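Local coordinates for protein xylulokinase (PDB 5VM1) that probably catalyses the ATP-dependent phosphorylation of D-xylulose to D-xylulose 5-phosphate, as a member of the FGGY family of carbohydrate kinases, at residues K331-V336 with D474-R479; T62-L67 with K73-I78. All blocks are in the same frame, centred on the assembly; numbering follows the deposited sequence.

Contact 1: K331-V336 with D474-R479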
ATOM      1  N   LYS A 331       1.160  -8.305 -29.213  1.00 44.67           N
ATOM      2  CA  LYS A 331       1.540  -9.479 -29.989  1.00 44.74           C
ATOM      3  C   LYS A 331       1.032 -10.750 -29.317  1.00 43.62           C
ATOM      4  O   LYS A 331       0.861 -10.801 -28.093  1.00 53.49           O
ATOM      5  CB  LYS A 331       3.058  -9.558 -30.126  1.00 43.31           C
ATOM      6  CG  LYS A 331       3.673  -8.404 -30.885  1.00 44.05           C
ATOM      7  CD  LYS A 331       5.170  -8.541 -30.865  1.00 40.90           C
ATOM      8  CE  LYS A 331       5.873  -7.291 -31.355  1.00 46.09           C
ATOM      9  NZ  LYS A 331       7.324  -7.432 -31.018  1.00 56.43           N
ATOM     10  N   ALA A 332       0.818 -11.785 -30.117  1.00 39.88           N
ATOM     11  CA  ALA A 332       0.469 -13.079 -29.546  1.00 41.99           C
ATOM     12  C   ALA A 332       1.662 -13.612 -28.768  1.00 42.57           C
ATOM     13  O   ALA A 332       2.801 -13.404 -29.180  1.00 49.49           O
ATOM     14  CB  ALA A 332       0.090 -14.081 -30.623  1.00 40.73           C
ATOM     15  N   PRO A 333       1.445 -14.249 -27.625  1.00 36.02           N
ATOM     16  CA  PRO A 333       2.587 -14.762 -26.862  1.00 39.32           C
ATOM     17  C   PRO A 333       3.370 -15.757 -27.706  1.00 49.90           C
ATOM     18  O   PRO A 333       2.810 -16.491 -28.533  1.00 41.65           O
ATOM     19  CB  PRO A 333       1.943 -15.436 -25.649  1.00 33.66           C
ATOM     20  CG  PRO A 333       0.584 -14.823 -25.542  1.00 34.12           C
ATOM     21  CD  PRO A 333       0.165 -14.532 -26.962  1.00 39.76           C
ATOM     22  N   GLY A 334       4.686 -15.759 -27.506  1.00 51.99           N
ATOM     23  CA  GLY A 334       5.557 -16.739 -28.109  1.00 35.33           C
ATOM     24  C   GLY A 334       5.853 -17.890 -27.165  1.00 34.48           C
ATOM     25  O   GLY A 334       5.217 -18.078 -26.123  1.00 55.57           O
ATOM     26  N   SER A 335       6.871 -18.665 -27.532  1.00 35.32           N
ATOM     27  CA  SER A 335       7.205 -19.849 -26.753  1.00 38.39           C
ATOM     28  C   SER A 335       7.897 -19.496 -25.452  1.00 42.65           C
ATOM     29  O   SER A 335       7.959 -20.349 -24.561  1.00 46.36           O
ATOM     30  CB  SER A 335       8.073 -20.801 -27.587  1.00 35.97           C
ATOM     31  OG  SER A 335       9.303 -20.222 -27.944  1.00 38.61           O
ATOM     32  N   VAL A 336       8.374 -18.256 -25.316  1.00 37.06           N
ATOM     33  CA  VAL A 336       9.049 -17.807 -24.101  1.00 37.01           C
ATOM     34  C   VAL A 336       8.031 -17.462 -23.016  1.00 37.89           C
ATOM     35  O   VAL A 336       7.045 -16.754 -23.256  1.00 46.92           O
ATOM     36  CB  VAL A 336       9.953 -16.604 -24.381  1.00 32.19           C
ATOM     37  CG1 VAL A 336      10.601 -16.214 -23.089  1.00 38.01           C
ATOM     38  CG2 VAL A 336      11.002 -16.931 -25.421  1.00 32.82           C
ATOM     39  N   ASP A 474      -4.906 -17.215 -22.958  1.00 36.53           N
ATOM     40  CA  ASP A 474      -5.279 -18.348 -22.098  1.00 38.12           C
ATOM     41  C   ASP A 474      -4.285 -19.487 -22.235  1.00 46.41           C
ATOM     42  O   ASP A 474      -3.832 -20.079 -21.241  1.00 35.28           O
ATOM     43  CB  ASP A 474      -6.666 -18.888 -22.460  1.00 42.86           C
ATOM     44  CG  ASP A 474      -7.810 -18.081 -21.873  1.00 54.55           C
ATOM     45  OD1 ASP A 474      -7.593 -17.230 -20.970  1.00 52.67           O
ATOM     46  OD2 ASP A 474      -8.953 -18.324 -22.342  1.00 58.60           O
ATOM     47  N   GLU A 475      -3.935 -19.804 -23.475  1.00 55.60           N
ATOM     48  CA  GLU A 475      -3.004 -20.886 -23.727  1.00 55.52           C
ATOM     49  C   GLU A 475      -1.667 -20.574 -23.068  1.00 47.38           C
ATOM     50  O   GLU A 475      -1.095 -21.424 -22.376  1.00 46.02           O
ATOM     51  CB  GLU A 475      -2.906 -21.067 -25.242  1.00 68.54           C
ATOM     52  CG  GLU A 475      -2.007 -22.126 -25.793  1.00 82.52           C
ATOM     53  CD  GLU A 475      -1.881 -21.960 -27.291  1.00 93.10           C
ATOM     54  OE1 GLU A 475      -0.742 -22.005 -27.811  1.00 97.47           O
ATOM     55  OE2 GLU A 475      -2.931 -21.743 -27.941  1.00 94.77           O
ATOM     56  N   ALA A 476      -1.190 -19.333 -23.219  1.00 35.44           N
ATOM     57  CA  ALA A 476       0.057 -18.934 -22.581  1.00 32.76           C
ATOM     58  C   ALA A 476      -0.097 -18.839 -21.063  1.00 42.65           C
ATOM     59  O   ALA A 476       0.838 -19.168 -20.316  1.00 44.50           O
ATOM     60  CB  ALA A 476       0.545 -17.608 -23.164  1.00 32.59           C
ATOM     61  N   TYR A 477      -1.259 -18.384 -20.583  1.00 42.66           N
ATOM     62  CA  TYR A 477      -1.475 -18.369 -19.142  1.00 43.15           C
ATOM     63  C   TYR A 477      -1.357 -19.774 -18.561  1.00 47.25           C
ATOM     64  O   TYR A 477      -0.742 -19.966 -17.504  1.00 49.92           O
ATOM     65  CB  TYR A 477      -2.839 -17.761 -18.758  1.00 36.85           C
ATOM     66  CG  TYR A 477      -3.097 -18.052 -17.294  1.00 30.58           C
ATOM     67  CD1 TYR A 477      -2.349 -17.403 -16.299  1.00 29.11           C
ATOM     68  CD2 TYR A 477      -4.016 -19.034 -16.899  1.00 31.87           C
ATOM     69  CE1 TYR A 477      -2.516 -17.710 -14.960  1.00 28.89           C
ATOM     70  CE2 TYR A 477      -4.201 -19.344 -15.568  1.00 31.72           C
ATOM     71  CZ  TYR A 477      -3.457 -18.681 -14.604  1.00 33.34           C
ATOM     72  OH  TYR A 477      -3.650 -18.999 -13.290  1.00 32.44           O
ATOM     73  N   GLN A 478      -1.938 -20.773 -19.239  1.00 45.62           N
ATOM     74  CA  GLN A 478      -1.886 -22.132 -18.703  1.00 41.67           C
ATOM     75  C   GLN A 478      -0.450 -22.658 -18.654  1.00 39.33           C
ATOM     76  O   GLN A 478      -0.067 -23.334 -17.689  1.00 34.42           O
ATOM     77  CB  GLN A 478      -2.800 -23.054 -19.514  1.00 36.75           C
ATOM     78  CG  GLN A 478      -4.293 -22.715 -19.348  1.00 41.62           C
ATOM     79  CD  GLN A 478      -4.811 -22.954 -17.931  1.00 57.29           C
ATOM     80  OE1 GLN A 478      -4.175 -23.644 -17.126  1.00 64.98           O
ATOM     81  NE2 GLN A 478      -5.937 -22.320 -17.598  1.00 56.54           N
ATOM     82  N   ARG A 479       0.368 -22.324 -19.661  1.00 33.38           N
ATOM     83  CA  ARG A 479       1.793 -22.647 -19.620  1.00 36.31           C
ATOM     84  C   ARG A 479       2.452 -22.040 -18.386  1.00 43.20           C
ATOM     85  O   ARG A 479       3.112 -22.737 -17.609  1.00 48.75           O
ATOM     86  CB  ARG A 479       2.468 -22.120 -20.888  1.00 43.22           C
ATOM     87  CG  ARG A 479       3.175 -23.143 -21.783  1.00 52.45           C
ATOM     88  CD  ARG A 479       2.864 -22.850 -23.259  1.00 50.77           C
ATOM     89  NE  ARG A 479       3.249 -21.484 -23.621  1.00 47.96           N
ATOM     90  CZ  ARG A 479       2.674 -20.766 -24.586  1.00 51.12           C
ATOM     91  NH1 ARG A 479       1.663 -21.284 -25.297  1.00 40.82           N
ATOM     92  NH2 ARG A 479       3.105 -19.518 -24.833  1.00 49.46           N
TER
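In the C-terminal half of this FGGY-family kinase, the loop running from helix 319-326 into strand 337-339 lays Pro-333 and Gly-334 against Ala-476 and Arg-479 of helix 470-488, the last helix of the chain. The backbones come nearest at Pro-333 and Ala-476, whose CA atoms are 6.5 Å apart. Both side chains point into this gap: Pro-333 CB lies 3.6 Å from Ala-476 CB, and Pro-333 CG sits at 3.7 Å from the same methyl, so one side of the proline ring rests on it. One turn further along, Arg-479 folds back over its own helix. Its chain bends at chi2 and again at chi3 (57°), which carries the guanidinium toward the N-terminal side and puts one of its faces over Ala-476, with the CA of that residue 3.7 Å above the plane. In that position the two terminal nitrogens face different neighbours. NH1 meets Glu-475 OE1 at 3.6 Å in a salt bridge, the oxygen lying at the edge of the guanidinium and in its plane. NH2 faces the loop and approaches Gly-334 O to 2.9 Å, but the angle is too poor for a hydrogen bond. Around this patch, Pro-333 also touches Ala-472 and Tyr-473 on the same helix and Glu-376 on helix 367-390, while Ser-335 OG bonds to Gly-360 O. Asp-474 and Tyr-477 tie the helix to helix 367-390 through Arg-383 and Asp-384. Between the two segments the attachment is therefore a small apolar touch beside an arginine, paired with Glu-475, whose positive charge probably favours the Gly-334 carbonyl without fixing the loop by a directed bond.

Contact 2: T62-L67 with K73-I78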
ATOM      1  N   THR A  62       8.916  21.015   6.869  1.00 55.73           N
ATOM      2  CA  THR A  62       9.484  21.594   5.660  1.00 54.31           C
ATOM      3  C   THR A  62       8.405  21.771   4.608  1.00 55.15           C
ATOM      4  O   THR A  62       8.253  22.853   4.031  1.00 68.11           O
ATOM      5  CB  THR A  62      10.619  20.696   5.144  1.00 56.78           C
ATOM      6  OG1 THR A  62      11.794  20.885   5.944  1.00 62.42           O
ATOM      7  CG2 THR A  62      10.946  20.964   3.671  1.00 48.50           C
ATOM      8  N   ALA A  63       7.612  20.725   4.380  1.00 47.58           N
ATOM      9  CA  ALA A  63       6.586  20.791   3.345  1.00 52.59           C
ATOM     10  C   ALA A  63       5.420  21.697   3.748  1.00 50.70           C
ATOM     11  O   ALA A  63       4.857  22.391   2.898  1.00 54.47           O
ATOM     12  CB  ALA A  63       6.099  19.380   3.005  1.00 48.20           C
ATOM     13  N   ILE A  64       5.045  21.729   5.029  1.00 52.59           N
ATOM     14  CA  ILE A  64       3.946  22.607   5.437  1.00 53.86           C
ATOM     15  C   ILE A  64       4.321  24.067   5.250  1.00 57.65           C
ATOM     16  O   ILE A  64       3.604  24.818   4.582  1.00 62.51           O
ATOM     17  CB  ILE A  64       3.533  22.350   6.893  1.00 55.93           C
ATOM     18  CG1 ILE A  64       2.753  21.047   7.025  1.00 55.26           C
ATOM     19  CG2 ILE A  64       2.708  23.523   7.416  1.00 51.69           C
ATOM     20  CD1 ILE A  64       2.434  20.721   8.461  1.00 48.87           C
ATOM     21  N   GLU A  65       5.447  24.499   5.826  1.00 60.67           N
ATOM     22  CA  GLU A  65       5.763  25.923   5.723  1.00 68.77           C
ATOM     23  C   GLU A  65       6.049  26.299   4.278  1.00 67.65           C
ATOM     24  O   GLU A  65       5.634  27.372   3.823  1.00 72.48           O
ATOM     25  CB  GLU A  65       6.933  26.311   6.642  1.00 65.17           C
ATOM     26  N   ALA A  66       6.680  25.397   3.520  1.00 61.28           N
ATOM     27  CA  ALA A  66       6.896  25.654   2.099  1.00 64.28           C
ATOM     28  C   ALA A  66       5.575  25.827   1.358  1.00 67.60           C
ATOM     29  O   ALA A  66       5.466  26.649   0.437  1.00 70.07           O
ATOM     30  CB  ALA A  66       7.696  24.508   1.483  1.00 60.52           C
ATOM     31  N   LEU A  67       4.563  25.055   1.748  1.00 65.88           N
ATOM     32  CA  LEU A  67       3.229  25.220   1.188  1.00 66.65           C
ATOM     33  C   LEU A  67       2.570  26.499   1.698  1.00 72.10           C
ATOM     34  O   LEU A  67       1.970  27.248   0.918  1.00 75.77           O
ATOM     35  CB  LEU A  67       2.381  23.992   1.525  1.00 63.96           C
ATOM     36  CG  LEU A  67       1.190  23.724   0.617  1.00 62.41           C
ATOM     37  CD1 LEU A  67       1.716  23.256  -0.695  1.00 62.49           C
ATOM     38  CD2 LEU A  67       0.258  22.705   1.232  1.00 60.41           C
ATOM     39  N   LYS A  73      -2.865  32.706   2.279  1.00 95.65           N
ATOM     40  CA  LYS A  73      -4.290  32.932   2.515  1.00 91.93           C
ATOM     41  C   LYS A  73      -5.090  31.644   2.349  1.00 90.43           C
ATOM     42  O   LYS A  73      -6.014  31.377   3.126  1.00 83.00           O
ATOM     43  CB  LYS A  73      -4.812  34.024   1.580  1.00 92.79           C
ATOM     44  N   GLU A  74      -4.743  30.821   1.352  1.00 93.14           N
ATOM     45  CA  GLU A  74      -5.439  29.547   1.176  1.00 82.46           C
ATOM     46  C   GLU A  74      -5.092  28.569   2.285  1.00 76.63           C
ATOM     47  O   GLU A  74      -5.967  27.836   2.762  1.00 76.11           O
ATOM     48  CB  GLU A  74      -5.113  28.948  -0.193  1.00 81.14           C
ATOM     49  CG  GLU A  74      -5.593  29.803  -1.359  1.00 94.03           C
ATOM     50  CD  GLU A  74      -4.616  29.871  -2.519  1.00101.12           C
ATOM     51  OE1 GLU A  74      -3.519  30.452  -2.349  1.00106.98           O
ATOM     52  OE2 GLU A  74      -4.960  29.358  -3.608  1.00 99.58           O
ATOM     53  N   PHE A  75      -3.830  28.552   2.726  1.00 75.87           N
ATOM     54  CA  PHE A  75      -3.467  27.645   3.808  1.00 72.93           C
ATOM     55  C   PHE A  75      -4.220  28.008   5.073  1.00 75.91           C
ATOM     56  O   PHE A  75      -4.666  27.127   5.819  1.00 67.84           O
ATOM     57  CB  PHE A  75      -1.961  27.667   4.067  1.00 72.42           C
ATOM     58  CG  PHE A  75      -1.493  26.532   4.938  1.00 75.49           C
ATOM     59  CD1 PHE A  75      -1.538  26.634   6.323  1.00 78.84           C
ATOM     60  CD2 PHE A  75      -1.030  25.353   4.372  1.00 75.28           C
ATOM     61  CE1 PHE A  75      -1.124  25.582   7.128  1.00 73.21           C
ATOM     62  CE2 PHE A  75      -0.618  24.303   5.171  1.00 74.22           C
ATOM     63  CZ  PHE A  75      -0.667  24.420   6.553  1.00 72.46           C
ATOM     64  N   SER A  76      -4.403  29.307   5.317  1.00 83.16           N
ATOM     65  CA  SER A  76      -5.090  29.680   6.540  1.00 83.03           C
ATOM     66  C   SER A  76      -6.570  29.307   6.525  1.00 86.02           C
ATOM     67  O   SER A  76      -7.188  29.244   7.595  1.00 77.20           O
ATOM     68  CB  SER A  76      -4.912  31.159   6.804  1.00 81.80           C
ATOM     69  OG  SER A  76      -5.243  31.405   8.154  1.00 95.11           O
ATOM     70  N   ALA A  77      -7.135  28.992   5.363  1.00 86.71           N
ATOM     71  CA  ALA A  77      -8.538  28.623   5.261  1.00 85.91           C
ATOM     72  C   ALA A  77      -8.743  27.122   5.397  1.00 81.31           C
ATOM     73  O   ALA A  77      -9.830  26.622   5.081  1.00 79.61           O
ATOM     74  CB  ALA A  77      -9.121  29.108   3.930  1.00 88.26           C
ATOM     75  N   ILE A  78      -7.721  26.405   5.869  1.00 67.37           N
ATOM     76  CA  ILE A  78      -7.825  24.971   6.093  1.00 63.18           C
ATOM     77  C   ILE A  78      -8.752  24.707   7.272  1.00 73.09           C
ATOM     78  O   ILE A  78      -8.573  25.259   8.362  1.00 75.12           O
ATOM     79  CB  ILE A  78      -6.434  24.363   6.340  1.00 64.37           C
ATOM     80  CG1 ILE A  78      -5.634  24.257   5.039  1.00 67.83           C
ATOM     81  CG2 ILE A  78      -6.543  23.020   7.039  1.00 56.91           C
ATOM     82  CD1 ILE A  78      -4.145  24.059   5.266  1.00 62.62           C
TER
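Leu-67 N donates to Ala-63 O over 2.9 Å, a regular bond of helix 53-70, on a turn from which Leu-67 points toward Phe-75 on the short helix that follows. The phenylalanine is the hub of the contact. Its CG stands anti to the backbone N (chi1 -167°), which sends the ring away from its own helix and across to the longer one. There its far end reaches Ile-64: CZ is 3.6 Å from Ile-64 CG2 and CE2 is 4.1 Å from the same methyl. The two side chains cross at about a right angle. Leu-67 approaches at the ring edge, its CD2 close to the ring plane and 4.3 Å from Phe-75 CD2. These helices form the connection between strands 31-38 and 78-85 in the ribonuclease H-like fold of the actin-ATPase clan, packed on one face of the N-terminal sheet. Leu-67 also packs on Leu-11, Leu-24 and Ala-35 of three neighbouring strands. Ile-78 N bonds to Phe-75 O at 3.1 Å as the chain turns into strand 78-85. That turn brings Ile-78 CD1 over the centre of one face of the phenyl ring, 3.4 Å above its plane, while Ile-78 itself packs on Leu-11 and Leu-24 of the sheet.

The two contacts belong to different halves of the kinase, on opposite sides of the chain's centre, with their own centres about 52 Å apart; they share no helix or strand. Contact 2 is local in sequence and wholly buried, joining two consecutive helices over the N-terminal sheet through aliphatic and aromatic carbon alone. Contact 1 brings together segments 138 residues apart, a loop and the last helix, and is only partly buried. There the apolar part shrinks to a proline and an alanine, and a charged side chain and loop backbone make up much of the remainder. Buried areas are nevertheless similar, 141 Å² for contact 2 and 133 Å² for contact 1.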